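PDB 1POI: glutaconate coenzyme a-transferase from Acidaminococcus fermentans, which catalyses transfer of the coenzyme A moiety from acetyl-CoA to glutaconate and (R)-2-hydroxyglutarate in glutamate degradation. Local coordinates for residues A[14-20]-A[43-49]; A[100-104]-A[121-125]. All coordinates share one frame; numbering follows the deposited sequence.

Interaction 1. Residues A[14-20]-A[43-49]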
loop_
_atom_site.group_PDB
_atom_site.type_symbol
_atom_site.label_atom_id
_atom_site.label_comp_id
_atom_site.label_asym_id
_atom_site.label_seq_id
_atom_site.Cartn_x
_atom_site.Cartn_y
_atom_site.Cartn_z
ATOM N N VAL A 14 27.425 25.323 -1.149
ATOM C CA VAL A 14 26.871 26.610 -1.579
ATOM C C VAL A 14 27.911 27.680 -1.305
ATOM O O VAL A 14 28.617 27.623 -0.279
ATOM C CB VAL A 14 25.524 26.951 -0.894
ATOM C CG1 VAL A 14 24.701 27.932 -1.768
ATOM C CG2 VAL A 14 24.724 25.674 -0.668
ATOM N N HIS A 15 28.020 28.631 -2.239
ATOM C CA HIS A 15 29.016 29.714 -2.195
ATOM C C HIS A 15 28.437 30.959 -2.827
ATOM O O HIS A 15 27.619 30.869 -3.750
ATOM C CB HIS A 15 30.251 29.348 -3.053
ATOM C CG HIS A 15 30.790 27.975 -2.799
ATOM N ND1 HIS A 15 31.517 27.654 -1.673
ATOM C CD2 HIS A 15 30.650 26.822 -3.493
ATOM C CE1 HIS A 15 31.795 26.361 -1.675
ATOM N NE2 HIS A 15 31.278 25.832 -2.769
ATOM N N SER A 16 28.902 32.121 -2.383
ATOM C CA SER A 16 28.444 33.371 -2.969
ATOM C C SER A 16 28.873 33.295 -4.437
ATOM O O SER A 16 29.821 32.571 -4.768
ATOM C CB SER A 16 29.117 34.558 -2.288
ATOM O OG SER A 16 29.012 34.462 -0.883
ATOM N N GLY A 17 28.227 34.063 -5.308
ATOM C CA GLY A 17 28.563 33.992 -6.722
ATOM C C GLY A 17 27.677 32.978 -7.451
ATOM O O GLY A 17 27.144 33.263 -8.535
ATOM N N ASP A 18 27.458 31.822 -6.821
ATOM C CA ASP A 18 26.643 30.747 -7.379
ATOM C C ASP A 18 25.326 31.078 -8.053
ATOM O O ASP A 18 24.598 31.993 -7.648
ATOM C CB ASP A 18 26.325 29.747 -6.301
ATOM C CG ASP A 18 27.431 28.827 -6.055
ATOM O OD1 ASP A 18 28.189 28.566 -6.999
ATOM O OD2 ASP A 18 27.539 28.326 -4.928
ATOM N N HIS A 19 25.027 30.298 -9.083
ATOM C CA HIS A 19 23.771 30.375 -9.819
ATOM C C HIS A 19 23.045 29.221 -9.151
ATOM O O HIS A 19 23.440 28.059 -9.351
ATOM C CB HIS A 19 23.970 30.007 -11.291
ATOM C CG HIS A 19 22.701 29.982 -12.091
ATOM N ND1 HIS A 19 21.707 29.047 -11.892
ATOM C CD2 HIS A 19 22.270 30.781 -13.103
ATOM C CE1 HIS A 19 20.719 29.275 -12.747
ATOM N NE2 HIS A 19 21.037 30.320 -13.491
ATOM N N ILE A 20 22.055 29.531 -8.311
ATOM C CA ILE A 20 21.300 28.498 -7.589
ATOM C C ILE A 20 19.912 28.299 -8.170
ATOM O O ILE A 20 19.440 29.086 -9.005
ATOM C CB ILE A 20 21.062 28.873 -6.097
ATOM C CG1 ILE A 20 20.340 30.215 -6.002
ATOM C CG2 ILE A 20 22.348 28.864 -5.313
ATOM C CD1 ILE A 20 19.889 30.529 -4.617
ATOM N N ILE A 43 25.887 34.076 2.959
ATOM C CA ILE A 43 26.049 33.730 1.552
ATOM C C ILE A 43 25.390 34.837 0.762
ATOM O O ILE A 43 24.326 35.300 1.155
ATOM C CB ILE A 43 25.451 32.381 1.271
ATOM C CG1 ILE A 43 26.446 31.333 1.758
ATOM C CG2 ILE A 43 25.140 32.231 -0.205
ATOM C CD1 ILE A 43 25.851 30.010 2.026
ATOM N N THR A 44 26.031 35.293 -0.314
ATOM C CA THR A 44 25.484 36.409 -1.070
ATOM C C THR A 44 25.846 36.404 -2.558
ATOM O O THR A 44 26.528 35.502 -3.049
ATOM C CB THR A 44 25.948 37.730 -0.383
ATOM O OG1 THR A 44 25.582 38.889 -1.164
ATOM C CG2 THR A 44 27.462 37.689 -0.132
ATOM N N ASP A 45 25.383 37.424 -3.268
ATOM C CA ASP A 45 25.657 37.571 -4.689
ATOM C C ASP A 45 25.347 36.285 -5.449
ATOM O O ASP A 45 26.196 35.712 -6.132
ATOM C CB ASP A 45 27.107 38.043 -4.928
ATOM C CG ASP A 45 27.262 39.564 -4.796
ATOM O OD1 ASP A 45 26.752 40.293 -5.683
ATOM O OD2 ASP A 45 27.895 40.036 -3.811
ATOM N N LEU A 46 24.118 35.826 -5.258
ATOM C CA LEU A 46 23.579 34.636 -5.891
ATOM C C LEU A 46 22.743 35.085 -7.088
ATOM O O LEU A 46 22.204 36.204 -7.115
ATOM C CB LEU A 46 22.654 33.943 -4.898
ATOM C CG LEU A 46 23.146 32.951 -3.844
ATOM C CD1 LEU A 46 24.597 33.156 -3.504
ATOM C CD2 LEU A 46 22.250 33.074 -2.612
ATOM N N THR A 47 22.678 34.237 -8.100
ATOM C CA THR A 47 21.854 34.509 -9.275
ATOM C C THR A 47 20.993 33.245 -9.337
ATOM O O THR A 47 21.324 32.219 -8.705
ATOM C CB THR A 47 22.723 34.701 -10.601
ATOM O OG1 THR A 47 23.299 36.009 -10.633
ATOM C CG2 THR A 47 21.900 34.581 -11.850
ATOM N N GLY A 48 19.870 33.322 -10.038
ATOM C CA GLY A 48 19.037 32.155 -10.181
ATOM C C GLY A 48 17.743 32.451 -10.879
ATOM O O GLY A 48 17.394 33.616 -11.133
ATOM N N LEU A 49 17.058 31.387 -11.279
ATOM C CA LEU A 49 15.750 31.546 -11.896
ATOM C C LEU A 49 14.785 31.330 -10.728
ATOM O O LEU A 49 14.960 30.412 -9.905
ATOM C CB LEU A 49 15.478 30.496 -12.974
ATOM C CG LEU A 49 16.481 29.956 -14.001
ATOM C CD1 LEU A 49 15.673 29.506 -15.184
ATOM C CD2 LEU A 49 17.496 30.975 -14.439
#
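The carbonyl O of T47 is gripped twice: I20 N donates to it at 2.8 Å, and the CA-H of H19 approaches to 3.3 Å between CA and that O. On the other side of H19 the roles reverse, T47 N giving a bond of 3.0 Å to D18 O, nearly straight at 164°. This is parallel pairing within the beta-alpha-beta unit of strand 19-22, helix 32-40 and strand 46-49, part of the Rossmann-like domain of CoA transferases.

H19 holds CG anti to its backbone N (chi1 176°), laying the ring along the neighbouring strand: G48 CA sits over one face, 4.3 Å from the centroid, as a CH-pi contact, while L49 CD2 meets the edge 3.7 Å from H19 NE2. L46 splits its methyls, CD2 touching I20 CD1 at 4.0 Å and CD1 lying against S16 CA and H15 O. With L46 cut back to an alanine, I20 CD1 is likely to lose this partner, and a gap to open beside I38 of helix 32-40.

Before the strands, S16 OG accepts from T44 N at 3.1 Å, and V14 CB meets I43 CD1. H19 N is hydrogen-bonded to D173 OD2, just before strand 174-179, and R65 holds I43 O. The strand pairing therefore rests on two backbone bonds, T47 N to D18 O and I20 N to T47 O, with apolar contacts of L46 and I43 beside them.

Interaction 2. Residues A[100-104]-A[121-125]; sequences YSQDV and VTLMQ
The two backbones run past each other with S101 and M124 nearest, their CA atoms 6.8 Å apart, and no hydrogen bond joins them; packing around the M124 side chain bridges the gap.

M124 does most of the bridging. Its thioether lies across V104 at about a right angle, with SD only 3.4 Å from V104 CG2, and its CG rests against S101 CB at 3.9 Å. The chain then bends sharply at the sulfur (chi3 -7°), which swings the terminal CE round to Y100 CD1, 4.0 Å away. SD meets the same tyrosine at the rim of the ring, 5.3 Å from the centroid and 84° off the normal, so this is an edge-on Met-aromatic contact. The ring is also engaged by K150, in a cation-pi contact, and the Y100 hydroxyl is hydrogen-bonded to K150 O.

S101 is the N-cap of helix 102-114, which follows strand 96-99, an outermost strand of the parallel sheet within this chain; S101 OG accepts from V104 N at 3.2 Å and nearly straight, 172°. The loop after strand 118-121 thus closes over the first turn of the helix, the methionine lying beside the cap.

Farther along, V104 CG2 also meets V121 CG2 at 4.2 Å, and L123 CD1 lies against the CB of D103 at 4.0 Å. A chain of a different protein in the assembly borders this region: an aromatic side chain there packs on L123, while part of its backbone packs on D103.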
loop_
_atom_site.group_PDB
_atom_site.type_symbol
_atom_site.label_atom_id
_atom_site.label_comp_id
_atom_site.label_asym_id
_atom_site.label_seq_id
_atom_site.Cartn_x
_atom_site.Cartn_y
_atom_site.Cartn_z
ATOM N N TYR A 100 10.894 36.546 -17.720
ATOM C CA TYR A 100 10.598 35.562 -18.761
ATOM C C TYR A 100 9.211 35.045 -18.346
ATOM O O TYR A 100 8.802 35.190 -17.187
ATOM C CB TYR A 100 11.577 34.364 -18.746
ATOM C CG TYR A 100 12.949 34.598 -19.362
ATOM C CD1 TYR A 100 13.104 34.804 -20.737
ATOM C CD2 TYR A 100 14.091 34.598 -18.572
ATOM C CE1 TYR A 100 14.366 35.003 -21.302
ATOM C CE2 TYR A 100 15.350 34.798 -19.132
ATOM C CZ TYR A 100 15.479 35.000 -20.490
ATOM O OH TYR A 100 16.730 35.211 -21.013
ATOM N N SER A 101 8.488 34.467 -19.292
ATOM C CA SER A 101 7.189 33.874 -19.021
ATOM C C SER A 101 7.534 32.642 -18.179
ATOM O O SER A 101 8.612 32.077 -18.337
ATOM C CB SER A 101 6.561 33.411 -20.329
ATOM O OG SER A 101 6.954 32.076 -20.606
ATOM N N GLN A 102 6.621 32.199 -17.321
ATOM C CA GLN A 102 6.860 31.035 -16.471
ATOM C C GLN A 102 7.087 29.746 -17.260
ATOM O O GLN A 102 7.882 28.881 -16.871
ATOM C CB GLN A 102 5.684 30.855 -15.528
ATOM C CG GLN A 102 5.847 29.761 -14.515
ATOM C CD GLN A 102 4.732 29.795 -13.500
ATOM O OE1 GLN A 102 4.662 30.697 -12.672
ATOM N NE2 GLN A 102 3.853 28.803 -13.554
ATOM N N ASP A 103 6.393 29.633 -18.380
ATOM C CA ASP A 103 6.488 28.460 -19.240
ATOM C C ASP A 103 7.936 28.281 -19.662
ATOM O O ASP A 103 8.532 27.213 -19.459
ATOM C CB ASP A 103 5.583 28.674 -20.447
ATOM C CG ASP A 103 4.218 29.199 -20.043
ATOM O OD1 ASP A 103 3.669 28.681 -19.041
ATOM O OD2 ASP A 103 3.714 30.143 -20.689
ATOM N N VAL A 104 8.526 29.376 -20.135
ATOM C CA VAL A 104 9.914 29.377 -20.573
ATOM C C VAL A 104 10.856 29.002 -19.433
ATOM O O VAL A 104 11.773 28.223 -19.642
ATOM C CB VAL A 104 10.296 30.727 -21.192
ATOM C CG1 VAL A 104 11.792 30.825 -21.431
ATOM C CG2 VAL A 104 9.571 30.905 -22.483
ATOM N N VAL A 121 11.577 28.123 -28.638
ATOM C CA VAL A 121 10.174 28.073 -28.289
ATOM C C VAL A 121 9.407 29.039 -29.138
ATOM O O VAL A 121 9.934 30.055 -29.567
ATOM C CB VAL A 121 9.901 28.456 -26.791
ATOM C CG1 VAL A 121 10.506 27.432 -25.849
ATOM C CG2 VAL A 121 10.404 29.845 -26.475
ATOM N N THR A 122 8.148 28.726 -29.390
ATOM C CA THR A 122 7.304 29.629 -30.149
ATOM C C THR A 122 6.471 30.464 -29.133
ATOM O O THR A 122 5.295 30.761 -29.364
ATOM C CB THR A 122 6.404 28.824 -31.082
ATOM O OG1 THR A 122 6.401 27.448 -30.666
ATOM C CG2 THR A 122 6.896 28.927 -32.506
ATOM N N LEU A 123 7.112 30.886 -28.039
ATOM C CA LEU A 123 6.440 31.632 -26.973
ATOM C C LEU A 123 7.153 32.935 -26.682
ATOM O O LEU A 123 8.334 33.066 -26.963
ATOM C CB LEU A 123 6.408 30.790 -25.679
ATOM C CG LEU A 123 5.610 29.479 -25.632
ATOM C CD1 LEU A 123 5.963 28.681 -24.408
ATOM C CD2 LEU A 123 4.122 29.771 -25.683
ATOM N N MET A 124 6.430 33.867 -26.067
ATOM C CA MET A 124 6.941 35.184 -25.680
ATOM C C MET A 124 6.989 36.231 -26.783
ATOM O O MET A 124 7.134 37.417 -26.488
ATOM C CB MET A 124 8.303 35.081 -24.998
ATOM C CG MET A 124 8.299 34.269 -23.725
ATOM S SD MET A 124 9.896 34.231 -22.861
ATOM C CE MET A 124 10.905 35.040 -24.035
ATOM N N GLN A 125 6.802 35.819 -28.032
ATOM C CA GLN A 125 6.842 36.762 -29.151
ATOM C C GLN A 125 5.631 37.680 -29.181
ATOM O O GLN A 125 4.573 37.339 -28.648
ATOM C CB GLN A 125 6.959 36.028 -30.500
ATOM C CG GLN A 125 5.729 35.258 -30.957
ATOM C CD GLN A 125 5.642 33.854 -30.375
ATOM O OE1 GLN A 125 6.385 33.498 -29.464
ATOM N NE2 GLN A 125 4.736 33.046 -30.911
#

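Interactions 1 and 2 follow one another along the chain, the first closing before the second opens, and both belong to the same CoA transferase family region. Their centres are 24 Å apart and their nearest atoms about 6 Å, with no direct touch. Helix 102-114 connects them: its first turn meets the 121-125 loop in interaction 2, while I105, M108 and W109 farther along receive L49 from interaction 1. Interaction 1 sits nearer the centre of the chain, about 12 Å from it against 20 Å, with the H15 side chain about 4 Å from a bound copper(II) ion. Interaction 2 lies instead toward a subunit boundary.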